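Local structure of periplasmic protein (Legionella pneumophila subsp. pneumophila, 4FGQ) at residues Ile8-Ile13 with Asn33-Leu38; Ser52-Phe57 with Val76-Asp81; Gly66-Tyr71 with Asp85-Ala90; Glu131-Ile136 with Leu145-Arg150; Tyr157-Glu162 with Lys180-Trp185. The protein is probably a calcium-dependent periplasmic cysteine protease of the bacterial transglutaminase-like family. All coordinates share one frame; numbering follows the deposited sequence. Where two conformers were deposited one is given.

How the contacts relate
Contact 1 closes before contact 2 opens, whereas contacts 2 and 3 interleave along the chain; contacts 4 and 5 both reach the antiparallel sheet of six strands. The calcium site seen in this protein lies in contact 3, with D69, Y71, D85, E87 and D88; this chain has no calcium bound there. Contact 2 backs onto it, centres 12 Å apart, through F78 on F89 and through E77 OE2, 2.6 Å from Y71 OH. In contact 1, L34 CD2 packs on F53 CD2 of contact 2 at 3.6 Å. Contact 5 (centres about 15 Å apart) touches contact 3 where K184 NZ weakly hydrogen-bonds D70 O; contact 4 (centres about 22 Å apart) does not.

Contact 1: Ile8-Ile13 with Asn33-Leu38; sequences ISVEKI and NLIDSL
I35 and V10 form the middle of an apolar contact between the helix 10-17 and residues 33-38 of the helix 22-38. The two side chains slide past each other in opposite directions, V10 CG2 resting on I35 CG2 at 3.6 Å. The other branch of I35 is shared: its CD1 meets I13 CD1 at 3.6 Å and, with the side chains crossing at about a right angle, I8 CG2 at 3.7 Å. I8 turns this methyl inward because CG2 is anti to the backbone N, while its CG1 branch leads away. A mixed contact lies on the solvent-exposed side, where the carboxylate of D36 sits against both methyls of V10, OD2 at 3.3 Å from CG1 and OD1 at 3.4 Å from CG2.

The polar bonds run within each segment. S9 is the N-cap of the helix 10-17, and its OG accepts from K12 N at 3.0 Å with an N-H...O angle of 162°. In the other segment, S37 OG donates to the carbonyl oxygen of L34. Beyond the contact, W31 touches both I8 and I13, and the helix 86-100 receives I8 on F95 and I35 on T96 and V100. This is buried helix-helix packing away from the calcium site, with the N-terminal helix starting at a serine N-cap beside the helix 22-38.

Contact 2: Ser52-Phe57 with Val76-Asp81; sequences SFFNQF and VEFIVD
F57 CG is anti to its carbonyl carbon (chi1 -77°) and F78 CG anti to its backbone N, and both side chains set out across the contact toward each other. F78 CE1 comes over one face of the F57 ring and approaches CD2 to 3.4 Å. The ring planes are inclined at 41°, their centroids 5.2 Å apart. F78 CZ also lies 3.8 Å from F57 CB, extending the contact to the root of that side chain. F54 joins with its CD1, 3.9 Å from F78 CE1, and these two rings are turned much more steeply, at 81°.

I79 fills in beside the phenylalanines. Its CD1 sits at the edge of the F54 ring, near the ring plane and 4.1 Å from CE1, and it also touches F57 CE2 at 4.0 Å. Within the first segment, F53 CD2 lies over the centre of the F54 ring.

Further edge-to-face pairs, F54 with W31 and F78 with F89, carry the aromatic packing into the helices 22-38 and 86-100. F78 also touches D88 of the calcium site. F54, F57 and F78 thus form an aromatic cluster that joins the helix 43-55, and F57 in the loop following it, to the helix 75-81.

Contact 3: Gly66-Tyr71 with Asp85-Ala90; sequences GASDDY and DCEDFA
D85 reaches toward S68 and D69 from the start of the helix 86-100. Its CB lies 4.2 Å from S68 CB, and CG stands between the backbone N and the carbonyl carbon (chi1 62°). OD2 crosses to the loop and accepts from D69 N at 2.7 Å, met on the anti side and 24° out of the carboxylate plane; S68 CB also lies 3.4 Å from this oxygen. OD1 turns back as the N-cap, gripped by D88 N at 3.0 Å, nearly along its C-O axis, and more weakly by E87 N. D88 OD2 accepts in return from D85 N, completing a capping box.

D69, Y71, D85, E87 and D88 are the calcium ligands seen in this protein, though no calcium is bound to this chain. Two waters bridge the segments, water 1 between D69 O and E87 OE1, water 2 between Y71 O and D88 OD2. The gathered carboxylates would be expected to favour a cation. S68 OG adds a weak hydrogen bond to E87 OE2. In the loop, D69 OD2 accepts from Y71 N at 2.9 Å in an Asx turn, approached from above the carboxylate plane.

Contact 4: Glu131-Ile136 with Leu145-Arg150; sequences ESEPLI and LKASAR
E133 and K146 cross at about a right angle, the extended glutamate laying its carboxylate against the aliphatic part of the lysine. E133 OE2 lies 3.4 Å from K146 CB and E133 OE1 3.6 Å from K146 CD. CG of E133 is anti to the backbone N (chi1 -179°) and the chain stays extended beyond it, carrying the carboxylate to the 3-10 turn 147-149. There OE2 accepts from S148 N at 2.7 Å. S148 OG approaches the same oxygen very closely, at a doubtful length.

The strand parts, 135-136 and 145-146, belong to a beta hairpin, 145-146 being an outermost strand of the antiparallel sheet. I136 and L145 are a hydrogen-bonded pair, with I136 N donating to L145 O at 2.8 Å; L135 and K146 are a non-hydrogen-bonded pair. Beyond the last bridge, A147 N donates to P134 O at 2.9 Å. On the L135 and K146 face, these side chains run obliquely over each other, L135 CD2 reaching K146 CG at 3.5 Å. On the face of I136 and L145, R150 from the following loop passes I136 obliquely, I136 CG2 4.1 Å from R150 NH1. Salt bridges to D152 and D138 hold the guanidinium, and NH1 donates at its edge to water 3, which donates to I136 O.

Contact 5: Tyr157-Glu162 with Lys180-Trp185; sequences YSFNAE and KSLGKW
F159 meets L182 with its face and W185 with its edge in the apolar centre of this contact, where the strand 153-159 of the antiparallel sheet packs against the start of the C-terminal helix 183-192. L182 CD2 stands over one face of the F159 ring in a CH-pi contact, 3.8 Å from the centroid and 15° off the ring normal. W185 makes an edge-to-face pair with the same phenylalanine: F159 turns its edge to the indole face, with the F159 and five-membered ring planes at 70°. F159 CE1 sits over the centre of the indole and comes within 3.5 Å of CD2. W185 CG is anti to the backbone N, on a side chain that sets out from the helix toward the strand.

Farther out, Y157 and L182 reach toward each other tip to tip, Y157 CE1 lying 3.9 Å from L182 CD2. W72 touches Y157, F159 and W185, extending this aromatic packing toward the calcium-binding loop, and Y157 also stacks on Y111 of the neighbouring strand.

The polar edge begins where the strand ends. N160 OD1 accepts from E162 N in an Asx turn and also from G163 N, while its ND2 bonds to L107 O. W185 NE1 donates to the backbone oxygen N160 O at 3.0 Å, coming from above the carbonyl plane, 66° out of it.

Contact 1: Ile8-Ile13 with Asn33-Leu38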
# COMPACT_ATOMS: atom_id res chain seq x y z
N ILE A 8 3.32 1.82 12.05
CA ILE A 8 4.58 2.32 11.53
C ILE A 8 4.84 3.60 12.32
O ILE A 8 3.90 4.35 12.60
CB ILE A 8 4.48 2.61 10.03
CG1 ILE A 8 4.38 1.29 9.25
CG2 ILE A 8 5.67 3.39 9.55
CD1 ILE A 8 5.61 0.42 9.38
N SER A 9 6.08 3.84 12.73
CA SER A 9 6.39 5.06 13.44
C SER A 9 7.73 5.60 12.97
O SER A 9 8.63 4.83 12.64
CB SER A 9 6.39 4.84 14.95
OG SER A 9 7.65 4.39 15.41
N VAL A 10 7.84 6.93 12.94
CA VAL A 10 9.08 7.56 12.51
C VAL A 10 10.23 7.13 13.41
O VAL A 10 11.36 6.95 12.97
CB VAL A 10 8.95 9.10 12.46
CG1 VAL A 10 10.30 9.78 12.28
CG2 VAL A 10 8.01 9.52 11.34
N GLU A 11 9.93 6.92 14.69
CA GLU A 11 10.97 6.54 15.63
C GLU A 11 11.49 5.12 15.36
O GLU A 11 12.70 4.89 15.41
CB GLU A 11 10.48 6.71 17.08
CG GLU A 11 10.17 8.16 17.47
CD GLU A 11 8.89 8.69 16.83
OE1 GLU A 11 7.95 7.90 16.62
OE2 GLU A 11 8.84 9.90 16.52
N LYS A 12 10.59 4.19 15.07
CA LYS A 12 10.99 2.82 14.73
C LYS A 12 11.78 2.82 13.43
O LYS A 12 12.75 2.08 13.27
CB LYS A 12 9.78 1.89 14.61
CG LYS A 12 9.08 1.55 15.92
CD LYS A 12 8.15 0.34 15.77
CE LYS A 12 7.60 -0.12 17.12
NZ LYS A 12 7.27 -1.57 17.15
N ILE A 13 11.34 3.66 12.49
CA ILE A 13 12.00 3.76 11.19
C ILE A 13 13.43 4.31 11.29
O ILE A 13 14.34 3.79 10.64
CB ILE A 13 11.17 4.62 10.23
CG1 ILE A 13 9.86 3.92 9.89
CG2 ILE A 13 11.95 4.89 8.96
CD1 ILE A 13 8.94 4.75 9.03
N ASN A 33 11.32 10.54 6.89
CA ASN A 33 11.17 11.96 6.59
C ASN A 33 9.84 12.23 5.87
O ASN A 33 9.19 13.25 6.13
CB ASN A 33 12.35 12.50 5.78
CG ASN A 33 13.64 12.55 6.59
OD1 ASN A 33 13.62 12.51 7.82
ND2 ASN A 33 14.77 12.67 5.90
N LEU A 34 9.44 11.32 4.98
CA LEU A 34 8.15 11.43 4.29
C LEU A 34 7.01 11.48 5.30
O LEU A 34 6.14 12.38 5.24
CB LEU A 34 7.94 10.24 3.34
CG LEU A 34 6.57 10.13 2.66
CD1 LEU A 34 6.48 11.10 1.51
CD2 LEU A 34 6.32 8.70 2.18
N ILE A 35 7.00 10.53 6.22
CA ILE A 35 5.93 10.47 7.23
C ILE A 35 5.91 11.74 8.06
O ILE A 35 4.85 12.34 8.24
CB ILE A 35 6.05 9.23 8.13
CG1 ILE A 35 5.76 7.96 7.31
CG2 ILE A 35 5.07 9.32 9.29
CD1 ILE A 35 6.14 6.68 8.00
N ASP A 36 7.07 12.19 8.54
CA ASP A 36 7.13 13.42 9.32
C ASP A 36 6.60 14.62 8.55
O ASP A 36 5.89 15.47 9.10
CB ASP A 36 8.57 13.70 9.77
CG ASP A 36 8.87 13.14 11.16
OD1 ASP A 36 7.91 12.85 11.90
OD2 ASP A 36 10.06 13.01 11.50
N SER A 37 6.94 14.69 7.26
CA SER A 37 6.63 15.84 6.43
C SER A 37 5.15 15.92 6.07
O SER A 37 4.64 17.00 5.76
CB SER A 37 7.46 15.83 5.14
OG SER A 37 6.92 14.94 4.17
N LEU A 38 4.46 14.79 6.13
CA LEU A 38 3.06 14.74 5.70
C LEU A 38 2.04 14.83 6.83
O LEU A 38 0.85 15.00 6.58
CB LEU A 38 2.78 13.48 4.87
CG LEU A 38 3.47 13.45 3.51
CD1 LEU A 38 3.15 12.12 2.82
CD2 LEU A 38 3.01 14.62 2.66

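Contact 2: Ser52-Phe57 with Val76-Asp81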
# COMPACT_ATOMS: atom_id res chain seq x y z
N SER A 52 3.17 8.93 -4.90
CA SER A 52 4.31 9.23 -5.77
C SER A 52 5.65 8.77 -5.18
O SER A 52 6.55 8.33 -5.92
CB SER A 52 4.34 10.71 -6.16
OG SER A 52 4.59 11.56 -5.04
N PHE A 53 5.79 8.87 -3.86
CA PHE A 53 7.01 8.41 -3.20
C PHE A 53 7.23 6.94 -3.48
O PHE A 53 8.31 6.53 -3.90
CB PHE A 53 6.95 8.63 -1.68
CG PHE A 53 8.22 8.21 -0.96
CD1 PHE A 53 9.31 9.04 -0.90
CD2 PHE A 53 8.29 6.97 -0.34
CE1 PHE A 53 10.48 8.65 -0.24
CE2 PHE A 53 9.45 6.56 0.31
CZ PHE A 53 10.54 7.40 0.36
N PHE A 54 6.21 6.13 -3.23
CA PHE A 54 6.39 4.70 -3.41
C PHE A 54 6.38 4.26 -4.86
O PHE A 54 6.97 3.23 -5.18
CB PHE A 54 5.41 3.91 -2.53
CG PHE A 54 5.79 3.96 -1.09
CD1 PHE A 54 6.99 3.42 -0.68
CD2 PHE A 54 5.01 4.64 -0.17
CE1 PHE A 54 7.40 3.50 0.64
CE2 PHE A 54 5.41 4.72 1.17
CZ PHE A 54 6.61 4.14 1.57
N ASN A 55 5.76 5.05 -5.74
CA ASN A 55 5.70 4.63 -7.14
C ASN A 55 7.04 4.64 -7.86
O ASN A 55 7.15 4.07 -8.95
CB ASN A 55 4.64 5.40 -7.93
CG ASN A 55 3.27 4.83 -7.75
OD1 ASN A 55 3.12 3.69 -7.28
ND2 ASN A 55 2.24 5.59 -8.11
N GLN A 56 8.04 5.25 -7.23
CA GLN A 56 9.41 5.32 -7.75
C GLN A 56 10.22 4.04 -7.50
O GLN A 56 11.32 3.91 -8.01
CB GLN A 56 10.19 6.46 -7.07
CG GLN A 56 10.73 6.04 -5.67
CD GLN A 56 11.66 7.02 -5.02
OE1 GLN A 56 12.76 7.28 -5.52
NE2 GLN A 56 11.25 7.54 -3.87
N PHE A 57 9.71 3.13 -6.67
CA PHE A 57 10.47 1.92 -6.29
C PHE A 57 10.42 0.84 -7.39
O PHE A 57 9.70 0.98 -8.38
CB PHE A 57 9.93 1.34 -4.97
CG PHE A 57 10.36 2.09 -3.72
CD1 PHE A 57 9.95 3.39 -3.49
CD2 PHE A 57 11.12 1.46 -2.75
CE1 PHE A 57 10.34 4.07 -2.34
CE2 PHE A 57 11.51 2.13 -1.60
CZ PHE A 57 11.11 3.44 -1.39
N VAL A 76 8.61 -2.96 5.95
CA VAL A 76 10.05 -3.03 6.14
C VAL A 76 10.72 -3.89 5.06
O VAL A 76 11.79 -3.55 4.55
CB VAL A 76 10.41 -3.53 7.56
CG1 VAL A 76 11.90 -3.82 7.66
CG2 VAL A 76 10.00 -2.48 8.59
N GLU A 77 10.10 -5.01 4.70
CA GLU A 77 10.65 -5.88 3.67
C GLU A 77 10.68 -5.18 2.30
O GLU A 77 11.63 -5.35 1.53
CB GLU A 77 9.86 -7.19 3.58
CG GLU A 77 10.07 -8.11 4.77
CD GLU A 77 9.16 -9.32 4.73
OE1 GLU A 77 7.92 -9.12 4.72
OE2 GLU A 77 9.67 -10.46 4.67
N PHE A 78 9.64 -4.41 2.02
CA PHE A 78 9.57 -3.61 0.80
C PHE A 78 10.75 -2.64 0.76
O PHE A 78 11.44 -2.53 -0.26
CB PHE A 78 8.25 -2.84 0.78
CG PHE A 78 7.99 -2.08 -0.51
CD1 PHE A 78 8.47 -0.80 -0.69
CD2 PHE A 78 7.22 -2.65 -1.52
CE1 PHE A 78 8.21 -0.09 -1.86
CE2 PHE A 78 6.95 -1.95 -2.69
CZ PHE A 78 7.46 -0.67 -2.86
N ILE A 79 10.99 -1.94 1.86
CA ILE A 79 12.11 -0.99 1.91
C ILE A 79 13.48 -1.67 1.76
O ILE A 79 14.34 -1.20 1.00
CB ILE A 79 12.08 -0.16 3.21
CG1 ILE A 79 10.81 0.68 3.29
CG2 ILE A 79 13.31 0.73 3.31
CD1 ILE A 79 10.75 1.83 2.27
N VAL A 80 13.69 -2.77 2.47
CA VAL A 80 14.94 -3.52 2.36
C VAL A 80 15.18 -3.99 0.93
O VAL A 80 16.29 -3.86 0.41
CB VAL A 80 14.98 -4.71 3.34
CG1 VAL A 80 16.15 -5.63 3.04
CG2 VAL A 80 15.05 -4.21 4.78
N ASP A 81 14.14 -4.51 0.29
CA ASP A 81 14.28 -5.06 -1.06
C ASP A 81 14.34 -3.98 -2.14
O ASP A 81 14.79 -4.24 -3.26
CB ASP A 81 13.11 -5.99 -1.38
CG ASP A 81 13.13 -7.26 -0.56
OD1 ASP A 81 14.13 -7.48 0.16
OD2 ASP A 81 12.16 -8.04 -0.65

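Contact 3: Gly66-Tyr71 with Asp85-Ala90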
# COMPACT_ATOMS: atom_id res chain seq x y z
N GLY A 66 3.79 -13.26 -14.99
CA GLY A 66 3.72 -11.83 -15.25
C GLY A 66 2.89 -11.11 -14.21
O GLY A 66 2.62 -9.92 -14.33
N ALA A 67 2.48 -11.85 -13.17
CA ALA A 67 1.59 -11.30 -12.13
C ALA A 67 2.31 -11.22 -10.78
O ALA A 67 3.54 -11.28 -10.72
CB ALA A 67 0.33 -12.15 -12.02
N SER A 68 1.54 -11.10 -9.70
CA SER A 68 2.15 -10.92 -8.38
C SER A 68 2.77 -12.20 -7.84
O SER A 68 2.45 -13.31 -8.31
CB SER A 68 1.13 -10.37 -7.38
OG SER A 68 0.12 -11.33 -7.11
N ASP A 69 3.65 -12.05 -6.86
CA ASP A 69 4.28 -13.18 -6.17
C ASP A 69 3.34 -13.66 -5.06
O ASP A 69 2.51 -12.88 -4.58
CB ASP A 69 5.62 -12.72 -5.57
CG ASP A 69 6.43 -13.87 -4.98
OD1 ASP A 69 7.05 -14.62 -5.76
OD2 ASP A 69 6.47 -13.99 -3.74
N ASP A 70 3.44 -14.92 -4.67
CA ASP A 70 2.59 -15.44 -3.60
C ASP A 70 2.87 -14.78 -2.24
O ASP A 70 1.97 -14.64 -1.42
CB ASP A 70 2.72 -16.95 -3.45
CG ASP A 70 2.00 -17.70 -4.54
OD1 ASP A 70 1.32 -17.07 -5.39
OD2 ASP A 70 2.09 -18.93 -4.54
N TYR A 71 4.12 -14.39 -2.01
CA TYR A 71 4.52 -13.82 -0.72
C TYR A 71 4.16 -12.34 -0.63
O TYR A 71 4.46 -11.56 -1.54
CB TYR A 71 6.03 -13.99 -0.53
CG TYR A 71 6.54 -13.57 0.83
CD1 TYR A 71 7.17 -12.34 1.00
CD2 TYR A 71 6.42 -14.40 1.92
CE1 TYR A 71 7.65 -11.96 2.24
CE2 TYR A 71 6.91 -14.03 3.16
CZ TYR A 71 7.52 -12.81 3.32
OH TYR A 71 7.99 -12.44 4.55
N ASP A 85 5.93 -6.35 -5.59
CA ASP A 85 4.89 -6.43 -6.61
C ASP A 85 3.75 -5.46 -6.32
O ASP A 85 3.81 -4.70 -5.36
CB ASP A 85 4.40 -7.87 -6.82
CG ASP A 85 3.76 -8.48 -5.58
OD1 ASP A 85 3.19 -7.74 -4.77
OD2 ASP A 85 3.81 -9.72 -5.43
N CYS A 86 2.70 -5.48 -7.15
CA CYS A 86 1.63 -4.50 -7.01
C CYS A 86 0.97 -4.56 -5.63
O CYS A 86 0.54 -3.54 -5.08
CB CYS A 86 0.58 -4.70 -8.10
SG CYS A 86 -0.19 -6.35 -8.10
N GLU A 87 0.90 -5.76 -5.07
CA GLU A 87 0.29 -5.95 -3.77
C GLU A 87 1.17 -5.30 -2.71
O GLU A 87 0.69 -4.60 -1.80
CB GLU A 87 0.06 -7.45 -3.51
CG GLU A 87 -0.71 -8.14 -4.65
CD GLU A 87 -0.88 -9.65 -4.46
OE1 GLU A 87 -0.07 -10.26 -3.72
OE2 GLU A 87 -1.82 -10.22 -5.05
N ASP A 88 2.48 -5.49 -2.84
CA ASP A 88 3.43 -4.90 -1.90
C ASP A 88 3.42 -3.37 -1.93
O ASP A 88 3.54 -2.73 -0.88
CB ASP A 88 4.85 -5.42 -2.16
CG ASP A 88 4.93 -6.94 -2.21
OD1 ASP A 88 4.18 -7.64 -1.48
OD2 ASP A 88 5.77 -7.47 -2.97
N PHE A 89 3.27 -2.78 -3.12
CA PHE A 89 3.15 -1.32 -3.23
C PHE A 89 1.92 -0.83 -2.48
O PHE A 89 1.96 0.17 -1.76
CB PHE A 89 3.02 -0.89 -4.69
CG PHE A 89 4.34 -0.72 -5.42
CD1 PHE A 89 5.15 -1.81 -5.71
CD2 PHE A 89 4.73 0.53 -5.88
CE1 PHE A 89 6.34 -1.66 -6.40
CE2 PHE A 89 5.92 0.69 -6.59
CZ PHE A 89 6.73 -0.41 -6.83
N ALA A 90 0.80 -1.53 -2.66
CA ALA A 90 -0.44 -1.10 -2.02
C ALA A 90 -0.35 -1.21 -0.50
O ALA A 90 -0.86 -0.35 0.23
CB ALA A 90 -1.62 -1.92 -2.55
O HOH W 1 0.02 -13.03 -3.86
O HOH W 2 6.23 -10.19 -3.01

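Contact 4: Glu131-Ile136 with Leu145-Arg150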
# COMPACT_ATOMS: atom_id res chain seq x y z
N GLU A 131 -19.74 5.52 1.40
CA GLU A 131 -20.73 5.46 0.34
C GLU A 131 -20.22 6.17 -0.92
O GLU A 131 -20.88 6.17 -1.96
CB GLU A 131 -22.06 6.08 0.80
CG GLU A 131 -22.72 5.37 1.99
CD GLU A 131 -22.02 5.61 3.32
OE1 GLU A 131 -22.03 4.70 4.17
OE2 GLU A 131 -21.48 6.72 3.53
N SER A 132 -19.04 6.78 -0.81
CA SER A 132 -18.49 7.58 -1.89
C SER A 132 -17.71 6.71 -2.86
O SER A 132 -17.23 5.63 -2.50
CB SER A 132 -17.59 8.71 -1.34
OG SER A 132 -18.36 9.67 -0.64
N GLU A 133 -17.60 7.18 -4.09
CA GLU A 133 -16.77 6.54 -5.08
C GLU A 133 -15.30 6.64 -4.64
O GLU A 133 -14.84 7.74 -4.33
CB GLU A 133 -16.96 7.27 -6.39
CG GLU A 133 -16.18 6.72 -7.54
CD GLU A 133 -16.55 7.40 -8.84
OE1 GLU A 133 -17.27 8.43 -8.82
OE2 GLU A 133 -16.10 6.91 -9.88
N PRO A 134 -14.58 5.51 -4.61
CA PRO A 134 -13.20 5.58 -4.10
C PRO A 134 -12.21 6.10 -5.12
O PRO A 134 -12.48 6.05 -6.33
CB PRO A 134 -12.89 4.12 -3.75
CG PRO A 134 -13.75 3.32 -4.69
CD PRO A 134 -15.01 4.13 -4.87
N LEU A 135 -11.09 6.63 -4.62
CA LEU A 135 -9.99 7.10 -5.45
C LEU A 135 -8.94 5.99 -5.46
O LEU A 135 -8.67 5.39 -4.42
CB LEU A 135 -9.41 8.37 -4.86
CG LEU A 135 -10.40 9.52 -4.69
CD1 LEU A 135 -9.65 10.79 -4.26
CD2 LEU A 135 -11.17 9.75 -5.96
N ILE A 136 -8.36 5.72 -6.63
CA ILE A 136 -7.48 4.58 -6.80
C ILE A 136 -6.01 4.98 -6.83
O ILE A 136 -5.56 5.72 -7.71
CB ILE A 136 -7.82 3.80 -8.10
CG1 ILE A 136 -9.30 3.39 -8.13
CG2 ILE A 136 -6.91 2.60 -8.23
CD1 ILE A 136 -9.70 2.44 -7.02
N LEU A 145 -7.15 8.40 -9.58
CA LEU A 145 -8.36 8.53 -10.39
C LEU A 145 -9.52 7.86 -9.67
O LEU A 145 -9.33 6.88 -8.94
CB LEU A 145 -8.15 7.85 -11.75
CG LEU A 145 -7.13 8.53 -12.67
CD1 LEU A 145 -6.76 7.64 -13.86
CD2 LEU A 145 -7.66 9.88 -13.15
N LYS A 146 -10.72 8.39 -9.89
CA LYS A 146 -11.94 7.80 -9.35
C LYS A 146 -12.17 6.41 -9.92
O LYS A 146 -11.74 6.11 -11.04
CB LYS A 146 -13.15 8.67 -9.69
CG LYS A 146 -13.37 9.84 -8.74
CD LYS A 146 -14.53 10.73 -9.20
CE LYS A 146 -14.15 11.58 -10.42
NZ LYS A 146 -14.36 10.88 -11.71
N ALA A 147 -12.87 5.57 -9.17
CA ALA A 147 -13.17 4.22 -9.65
C ALA A 147 -13.84 4.19 -11.04
O ALA A 147 -13.49 3.35 -11.86
CB ALA A 147 -14.03 3.46 -8.64
N SER A 148 -14.77 5.10 -11.30
CA SER A 148 -15.46 5.11 -12.60
C SER A 148 -14.52 5.51 -13.74
O SER A 148 -14.83 5.27 -14.90
CB SER A 148 -16.67 6.03 -12.59
OG SER A 148 -16.28 7.35 -12.27
N ALA A 149 -13.40 6.14 -13.39
CA ALA A 149 -12.39 6.49 -14.39
C ALA A 149 -11.35 5.38 -14.52
O ALA A 149 -10.35 5.52 -15.22
CB ALA A 149 -11.72 7.81 -14.03
N ARG A 150 -11.59 4.26 -13.83
CA ARG A 150 -10.76 3.06 -13.97
C ARG A 150 -11.62 1.85 -14.34
O ARG A 150 -11.68 0.87 -13.59
CB ARG A 150 -9.99 2.78 -12.68
CG ARG A 150 -9.01 3.87 -12.25
CD ARG A 150 -7.93 4.10 -13.29
NE ARG A 150 -7.30 2.83 -13.66
CZ ARG A 150 -6.20 2.33 -13.10
NH1 ARG A 150 -5.58 2.99 -12.12
NH2 ARG A 150 -5.72 1.16 -13.52
O HOH W 3 -5.58 5.51 -10.57

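Contact 5: Tyr157-Glu162 with Lys180-Trp185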
# COMPACT_ATOMS: atom_id res chain seq x y z
N TYR A 157 -12.17 -8.17 -3.95
CA TYR A 157 -12.31 -7.99 -2.51
C TYR A 157 -11.40 -6.87 -2.05
O TYR A 157 -10.52 -6.45 -2.78
CB TYR A 157 -12.00 -9.29 -1.74
CG TYR A 157 -10.54 -9.70 -1.70
CD1 TYR A 157 -9.70 -9.25 -0.68
CD2 TYR A 157 -10.00 -10.56 -2.65
CE1 TYR A 157 -8.37 -9.62 -0.63
CE2 TYR A 157 -8.67 -10.95 -2.59
CZ TYR A 157 -7.86 -10.48 -1.58
OH TYR A 157 -6.54 -10.85 -1.52
N SER A 158 -11.64 -6.37 -0.84
CA SER A 158 -10.78 -5.35 -0.27
C SER A 158 -10.60 -5.62 1.22
O SER A 158 -11.36 -6.37 1.83
CB SER A 158 -11.34 -3.95 -0.53
OG SER A 158 -12.59 -3.78 0.12
N PHE A 159 -9.56 -5.03 1.80
CA PHE A 159 -9.26 -5.29 3.20
C PHE A 159 -8.39 -4.20 3.80
O PHE A 159 -7.76 -3.41 3.09
CB PHE A 159 -8.56 -6.65 3.34
CG PHE A 159 -7.23 -6.71 2.65
CD1 PHE A 159 -6.06 -6.51 3.35
CD2 PHE A 159 -7.16 -6.96 1.28
CE1 PHE A 159 -4.83 -6.57 2.71
CE2 PHE A 159 -5.93 -7.02 0.63
CZ PHE A 159 -4.77 -6.83 1.35
N ASN A 160 -8.37 -4.14 5.13
CA ASN A 160 -7.38 -3.34 5.84
C ASN A 160 -7.04 -4.02 7.16
O ASN A 160 -7.37 -5.19 7.35
CB ASN A 160 -7.84 -1.88 6.03
CG ASN A 160 -9.20 -1.78 6.70
OD1 ASN A 160 -9.61 -2.67 7.44
ND2 ASN A 160 -9.91 -0.68 6.43
N ALA A 161 -6.39 -3.32 8.08
CA ALA A 161 -6.00 -3.95 9.34
C ALA A 161 -7.20 -4.45 10.13
O ALA A 161 -7.07 -5.36 10.96
CB ALA A 161 -5.13 -3.02 10.18
N GLU A 162 -8.37 -3.87 9.88
CA GLU A 162 -9.54 -4.18 10.68
C GLU A 162 -10.49 -5.19 10.03
O GLU A 162 -10.98 -6.09 10.71
CB GLU A 162 -10.32 -2.91 11.02
CG GLU A 162 -9.61 -1.97 11.98
CD GLU A 162 -8.60 -1.07 11.29
OE1 GLU A 162 -7.54 -0.80 11.90
OE2 GLU A 162 -8.86 -0.64 10.14
N LYS A 180 -8.05 -11.22 9.28
CA LYS A 180 -7.15 -12.32 9.62
C LYS A 180 -7.55 -13.66 9.00
O LYS A 180 -6.82 -14.65 9.12
CB LYS A 180 -7.00 -12.44 11.13
N SER A 181 -8.71 -13.71 8.34
CA SER A 181 -9.13 -14.89 7.59
C SER A 181 -8.33 -14.95 6.29
O SER A 181 -8.32 -15.96 5.58
CB SER A 181 -10.63 -14.85 7.28
OG SER A 181 -11.38 -14.56 8.45
N LEU A 182 -7.68 -13.83 6.00
CA LEU A 182 -6.71 -13.71 4.91
C LEU A 182 -5.36 -14.09 5.52
O LEU A 182 -4.72 -13.27 6.18
CB LEU A 182 -6.71 -12.26 4.42
CG LEU A 182 -6.48 -11.83 2.97
CD1 LEU A 182 -7.34 -12.62 2.02
CD2 LEU A 182 -6.79 -10.34 2.84
N GLY A 183 -4.95 -15.33 5.31
CA GLY A 183 -3.78 -15.90 5.97
C GLY A 183 -2.47 -15.13 5.85
O GLY A 183 -1.77 -14.95 6.85
N LYS A 184 -2.15 -14.68 4.64
CA LYS A 184 -0.89 -13.98 4.40
C LYS A 184 -0.89 -12.63 5.08
O LYS A 184 0.16 -12.13 5.47
CB LYS A 184 -0.68 -13.74 2.91
CG LYS A 184 -0.55 -14.98 2.08
CD LYS A 184 -0.86 -14.64 0.64
CE LYS A 184 -0.60 -15.82 -0.24
NZ LYS A 184 -0.85 -15.52 -1.67
N TRP A 185 -2.07 -12.04 5.18
CA TRP A 185 -2.25 -10.72 5.76
C TRP A 185 -2.11 -10.83 7.27
O TRP A 185 -1.43 -10.02 7.90
CB TRP A 185 -3.63 -10.17 5.37
CG TRP A 185 -3.97 -8.80 5.89
CD1 TRP A 185 -5.05 -8.47 6.66
CD2 TRP A 185 -3.26 -7.57 5.66
NE1 TRP A 185 -5.05 -7.12 6.92
CE2 TRP A 185 -3.96 -6.55 6.33
CE3 TRP A 185 -2.09 -7.25 4.96
CZ2 TRP A 185 -3.53 -5.22 6.31
CZ3 TRP A 185 -1.67 -5.93 4.95
CH2 TRP A 185 -2.39 -4.93 5.62